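Local coordinates for protein N-(5'-phosphoribosyl)anthranilate isomerase (Pyrococcus furiosus, PDB 4AAJ) that catalyses the isomerisation of N-(5-phosphoribosyl)anthranilate to 1-(2-carboxyphenylamino)-1-deoxyribulose 5-phosphate, the third step of tryptophan biosynthesis from chorismate, at residues Glu38-Thr44 with Asn67-Pro71; Glu188-Lys192 with Arg222-Val226. All coordinates share one frame; numbering follows the deposited sequence.

Contact 1: Glu38-Thr44 with Asn67-Pro71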
loop_
_atom_site.group_PDB
_atom_site.type_symbol
_atom_site.label_atom_id
_atom_site.label_comp_id
_atom_site.label_asym_id
_atom_site.label_seq_id
_atom_site.Cartn_x
_atom_site.Cartn_y
_atom_site.Cartn_z
ATOM N N GLU A 38 5.303 13.456 4.690
ATOM C CA GLU A 38 5.293 13.518 6.155
ATOM C C GLU A 38 4.396 14.606 6.722
ATOM O O GLU A 38 3.951 14.501 7.862
ATOM C CB GLU A 38 6.694 13.786 6.672
ATOM C CG GLU A 38 7.438 12.567 7.155
ATOM C CD GLU A 38 8.801 12.936 7.679
ATOM O OE1 GLU A 38 9.311 14.021 7.318
ATOM O OE2 GLU A 38 9.365 12.146 8.452
ATOM N N LYS A 39 4.157 15.655 5.939
ATOM C CA LYS A 39 3.338 16.787 6.385
ATOM C C LYS A 39 1.872 16.419 6.614
ATOM O O LYS A 39 1.257 16.906 7.566
ATOM C CB LYS A 39 3.441 17.965 5.411
ATOM C CG LYS A 39 4.764 18.711 5.487
ATOM C CD LYS A 39 4.629 20.145 4.993
ATOM C CE LYS A 39 5.941 20.906 5.119
ATOM N NZ LYS A 39 6.995 20.411 4.186
ATOM N N HIS A 40 1.323 15.557 5.752
ATOM C CA HIS A 40 -0.115 15.260 5.768
ATOM C C HIS A 40 -0.502 13.795 5.773
ATOM O O HIS A 40 -1.575 13.446 6.261
ATOM C CB HIS A 40 -0.824 15.981 4.617
ATOM C CG HIS A 40 -0.712 17.492 4.673
ATOM N ND1 HIS A 40 -1.193 18.219 5.702
ATOM C CD2 HIS A 40 -0.161 18.404 3.772
ATOM C CE1 HIS A 40 -0.954 19.527 5.479
ATOM N NE2 HIS A 40 -0.324 19.639 4.297
ATOM N N ALA A 41 0.357 12.923 5.248
ATOM C CA ALA A 41 0.028 11.487 5.133
ATOM C C ALA A 41 0.204 10.677 6.418
ATOM O O ALA A 41 0.990 11.034 7.299
ATOM C CB ALA A 41 0.825 10.854 4.006
ATOM N N ASP A 42 -0.521 9.564 6.509
ATOM C CA ASP A 42 -0.407 8.653 7.643
ATOM C C ASP A 42 0.740 7.652 7.463
ATOM O O ASP A 42 1.298 7.133 8.429
ATOM C CB ASP A 42 -1.726 7.904 7.851
ATOM C CG ASP A 42 -2.894 8.842 8.156
ATOM O OD1 ASP A 42 -2.815 9.571 9.167
ATOM O OD2 ASP A 42 -3.871 8.859 7.376
ATOM N N ALA A 43 1.068 7.361 6.212
ATOM C CA ALA A 43 2.139 6.413 5.914
ATOM C C ALA A 43 2.690 6.679 4.525
ATOM O O ALA A 43 2.064 7.362 3.713
ATOM C CB ALA A 43 1.646 4.967 6.036
ATOM N N THR A 44 3.864 6.117 4.252
ATOM C CA THR A 44 4.447 6.209 2.915
ATOM C C THR A 44 5.064 4.844 2.584
ATOM O O THR A 44 4.937 3.886 3.361
ATOM C CB THR A 44 5.463 7.386 2.808
ATOM O OG1 THR A 44 5.843 7.588 1.439
ATOM C CG2 THR A 44 6.713 7.145 3.651
ATOM N N ASN A 67 14.801 8.331 8.760
ATOM C CA ASN A 67 14.489 9.751 8.950
ATOM C C ASN A 67 12.998 10.073 9.039
ATOM O O ASN A 67 12.605 11.228 9.234
ATOM C CB ASN A 67 15.127 10.568 7.830
ATOM C CG ASN A 67 16.623 10.670 7.989
ATOM O OD1 ASN A 67 17.400 10.150 7.174
ATOM N ND2 ASN A 67 17.043 11.312 9.064
ATOM N N SER A 68 12.163 9.050 8.879
ATOM C CA SER A 68 10.740 9.290 8.760
ATOM C C SER A 68 9.996 9.351 10.101
ATOM O O SER A 68 10.235 8.551 10.996
ATOM C CB SER A 68 10.105 8.220 7.874
ATOM O OG SER A 68 8.732 8.492 7.679
ATOM N N ALA A 69 9.068 10.292 10.190
ATOM C CA ALA A 69 8.199 10.415 11.362
ATOM C C ALA A 69 6.921 9.582 11.199
ATOM O O ALA A 69 6.115 9.482 12.128
ATOM C CB ALA A 69 7.861 11.881 11.605
ATOM N N ILE A 70 6.736 8.980 10.022
ATOM C CA ILE A 70 5.547 8.147 9.750
ATOM C C ILE A 70 5.984 6.746 9.288
ATOM O O ILE A 70 7.107 6.570 8.838
ATOM C CB ILE A 70 4.586 8.809 8.715
ATOM C CG1 ILE A 70 5.265 8.999 7.339
ATOM C CG2 ILE A 70 3.997 10.114 9.271
ATOM C CD1 ILE A 70 4.333 9.531 6.248
ATOM N N PRO A 71 5.118 5.729 9.437
ATOM C CA PRO A 71 5.484 4.399 8.944
ATOM C C PRO A 71 5.892 4.437 7.472
ATOM O O PRO A 71 5.200 5.036 6.644
ATOM C CB PRO A 71 4.187 3.608 9.113
ATOM C CG PRO A 71 3.569 4.235 10.332
ATOM C CD PRO A 71 3.839 5.704 10.184
#
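Two hydrogen bonds join Glu38-Thr44 to Asn67-Pro71, one at each end of the contact. At the outer end the carboxylate of Glu38 accepts the backbone N-H of Ala69: OE2 lies 2.6 Å from Ala69 N, using the lone pair turned away from the other oxygen. A glutamate suits this place because its chain, extended beyond CG, is long enough to carry a strong acceptor to an N-H in the loop that follows helix 58-67. At the inner end the backbone of Thr44 donates from N to Pro71 O over 2.9 Å, the donor standing nearly in line with the carbonyl (C=O...N 168°). The loop has a brace of its own, the hydroxyl of Ser68 donating from OG to Ile70 O at 2.8 Å.

Van der Waals contacts fill the space between these bonds. The CG1 branch of Ile70 lies between the backbone N and the carbonyl carbon (chi1 62°), which sends CD1 in among Glu38, Ala41 and Ala43, 3.7 Å from Ala43 C. Ile70 CG2 rests 3.7 Å from Ala41 O, and Pro71 CD 3.4 Å from Asp42 O. Two pairs are purely apolar: Ala41 keeps its side chain to a methyl, CB 4.4 Å from Ile70 CD1, which probably leaves room for the isoleucine, and Ala43 CB faces Pro71 CB at 4.2 Å.

Thr44 OG1 bonds instead to Ile25 O of the neighbouring strand. The Thr44 backbone also bonds to Phe73, placing the Thr44-Pro71 bond at the beginning of the parallel pairing of strands 43-47 and 72-76, linked by helix 58-67 in a beta-alpha-beta unit of the TIM barrel.

Contact 2: Glu188-Lys192 with Arg222-Val226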
loop_
_atom_site.group_PDB
_atom_site.type_symbol
_atom_site.label_atom_id
_atom_site.label_comp_id
_atom_site.label_asym_id
_atom_site.label_seq_id
_atom_site.Cartn_x
_atom_site.Cartn_y
_atom_site.Cartn_z
ATOM N N GLU A 188 -12.846 10.989 -3.501
ATOM C CA GLU A 188 -14.042 11.182 -2.677
ATOM C C GLU A 188 -15.163 10.214 -3.062
ATOM O O GLU A 188 -15.862 9.689 -2.193
ATOM C CB GLU A 188 -14.516 12.635 -2.744
ATOM C CG GLU A 188 -13.466 13.634 -2.275
ATOM C CD GLU A 188 -14.040 14.999 -1.942
ATOM O OE1 GLU A 188 -14.867 15.513 -2.727
ATOM O OE2 GLU A 188 -13.651 15.563 -0.897
ATOM N N GLU A 189 -15.303 9.968 -4.362
ATOM C CA GLU A 189 -16.310 9.044 -4.883
ATOM C C GLU A 189 -15.953 7.590 -4.583
ATOM O O GLU A 189 -16.815 6.806 -4.169
ATOM C CB GLU A 189 -16.508 9.253 -6.390
ATOM C CG GLU A 189 -17.766 8.605 -6.962
ATOM C CD GLU A 189 -19.052 9.113 -6.326
ATOM O OE1 GLU A 189 -19.129 10.314 -5.980
ATOM O OE2 GLU A 189 -19.995 8.306 -6.176
ATOM N N VAL A 190 -14.685 7.237 -4.792
ATOM C CA VAL A 190 -14.186 5.899 -4.469
ATOM C C VAL A 190 -14.460 5.581 -2.999
ATOM O O VAL A 190 -14.947 4.498 -2.678
ATOM C CB VAL A 190 -12.681 5.752 -4.801
ATOM C CG1 VAL A 190 -12.095 4.497 -4.161
ATOM C CG2 VAL A 190 -12.473 5.723 -6.311
ATOM N N ILE A 191 -14.171 6.541 -2.122
ATOM C CA ILE A 191 -14.375 6.370 -0.684
ATOM C C ILE A 191 -15.855 6.174 -0.320
ATOM O O ILE A 191 -16.177 5.376 0.563
ATOM C CB ILE A 191 -13.750 7.532 0.120
ATOM C CG1 ILE A 191 -12.220 7.430 0.071
ATOM C CG2 ILE A 191 -14.228 7.511 1.565
ATOM C CD1 ILE A 191 -11.484 8.629 0.630
ATOM N N LYS A 192 -16.742 6.897 -1.005
ATOM C CA LYS A 192 -18.184 6.771 -0.763
ATOM C C LYS A 192 -18.708 5.391 -1.144
ATOM O O LYS A 192 -19.524 4.816 -0.429
ATOM C CB LYS A 192 -18.974 7.862 -1.493
ATOM C CG LYS A 192 -18.976 9.213 -0.794
ATOM C CD LYS A 192 -20.082 10.120 -1.332
ATOM C CE LYS A 192 -19.663 10.878 -2.585
ATOM N NZ LYS A 192 -18.885 12.108 -2.259
ATOM N N ARG A 222 -9.047 16.060 0.840
ATOM C CA ARG A 222 -10.292 15.561 0.254
ATOM C C ARG A 222 -10.659 14.171 0.774
ATOM O O ARG A 222 -11.828 13.905 1.083
ATOM C CB ARG A 222 -10.206 15.538 -1.277
ATOM C CG ARG A 222 -10.209 16.908 -1.933
ATOM C CD ARG A 222 -10.386 16.790 -3.436
ATOM N NE ARG A 222 -10.310 18.091 -4.097
ATOM C CZ ARG A 222 -10.744 18.339 -5.331
ATOM N NH1 ARG A 222 -11.296 17.377 -6.061
ATOM N NH2 ARG A 222 -10.628 19.560 -5.839
ATOM N N ALA A 223 -9.658 13.292 0.863
ATOM C CA ALA A 223 -9.867 11.934 1.358
ATOM C C ALA A 223 -10.302 11.946 2.818
ATOM O O ALA A 223 -11.229 11.236 3.200
ATOM C CB ALA A 223 -8.608 11.096 1.178
ATOM N N LYS A 224 -9.637 12.772 3.621
ATOM C CA LYS A 224 -9.948 12.912 5.045
ATOM C C LYS A 224 -11.347 13.492 5.305
ATOM O O LYS A 224 -11.912 13.277 6.377
ATOM C CB LYS A 224 -8.899 13.788 5.738
ATOM C CG LYS A 224 -7.485 13.222 5.743
ATOM C CD LYS A 224 -7.316 12.121 6.768
ATOM C CE LYS A 224 -5.845 11.806 6.979
ATOM N NZ LYS A 224 -5.715 10.641 7.883
ATOM N N ASN A 225 -11.890 14.211 4.320
ATOM C CA ASN A 225 -13.185 14.893 4.440
ATOM C C ASN A 225 -14.428 14.021 4.246
ATOM O O ASN A 225 -15.508 14.359 4.734
ATOM C CB ASN A 225 -13.251 16.085 3.481
ATOM C CG ASN A 225 -12.574 17.323 4.037
ATOM O OD1 ASN A 225 -12.332 17.432 5.243
ATOM N ND2 ASN A 225 -12.270 18.270 3.159
ATOM N N VAL A 226 -14.279 12.911 3.528
ATOM C CA VAL A 226 -15.404 12.020 3.249
ATOM C C VAL A 226 -15.643 11.058 4.409
ATOM O O VAL A 226 -15.811 11.480 5.551
ATOM C CB VAL A 226 -15.187 11.215 1.954
ATOM C CG1 VAL A 226 -16.479 10.536 1.531
ATOM C CG2 VAL A 226 -14.684 12.124 0.846
#
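This is a helix-helix contact on the outside of the barrel, where the last turn of the C-terminal helix 213-225 and the residue after it lie against helix 187-194. The backbones come closest at Glu188 and Ala223, whose CA atoms are 5.9 Å apart. Ala223 turns its methyl mainly away, onto Val23 of the barrel, though CB still touches Ile191; a small residue is consistent with so near an approach.

Ile191 points toward the other helix and fills the inner part of the contact. Its CD1 meets the Ala223 methyl, CB, at 3.8 Å, while CG2 turns to Val226 CG1. Val226, the last modelled residue, works as a fork: CG1 lies against Ile191 and against Lys192 CG (3.7 Å), and CG2 against Glu188 CB (3.6 Å). With CG1 anti to the backbone N (chi1 -168°), the two methyls reach different residues of one helical face. Lys192 takes part through the aliphatic root of its side chain.

Glu188 reaches across with an extended chain that crosses the Arg222 side chain at about a right angle. Its OE2 comes within 3.2 Å of Arg222 O, two acceptors with no hydrogen between them, and 3.5 Å of Arg222 CB. The two charged ends do not pair: Glu188 OE1 and Arg222 NH1 stay 5.2 Å apart, and the guanidinium is engaged by Glu218 and by Ala184 O. Cut back to alanine, Glu188 would keep CB against Val226 but lose CG and its carboxylate, which is likely to open a gap between Val226 CG2 and Arg222 CB at the edge of the contact.

Methyls and methylenes thus carry the joint. The approach of OE2 to Arg222 O is probably mildly unfavourable, and longer-range attraction between carboxylate and guanidinium may offset it in part.

The two contacts lie in series along the chain, with centres about 20 Å apart, yet they are joined directly. Asp42 OD2 of contact 1 forms a salt bridge with Lys224 NZ of contact 2 at 2.6 Å. The same carboxylate oxygen accepts Val23 N, and Lys224 NZ also donates to Met21 O. The bridge runs from the helix that follows strand 198-201 past strand 22-25 to the start of strand 43-47, consistent with a tie across the closure of the barrel. Asp42 precedes its strand and Lys224 ends its helix, hence both lie at the N-terminal end of the barrel; TIM-barrel active sites lie at the C-terminal ends of the strands, so these ties are probably on the side opposite catalysis.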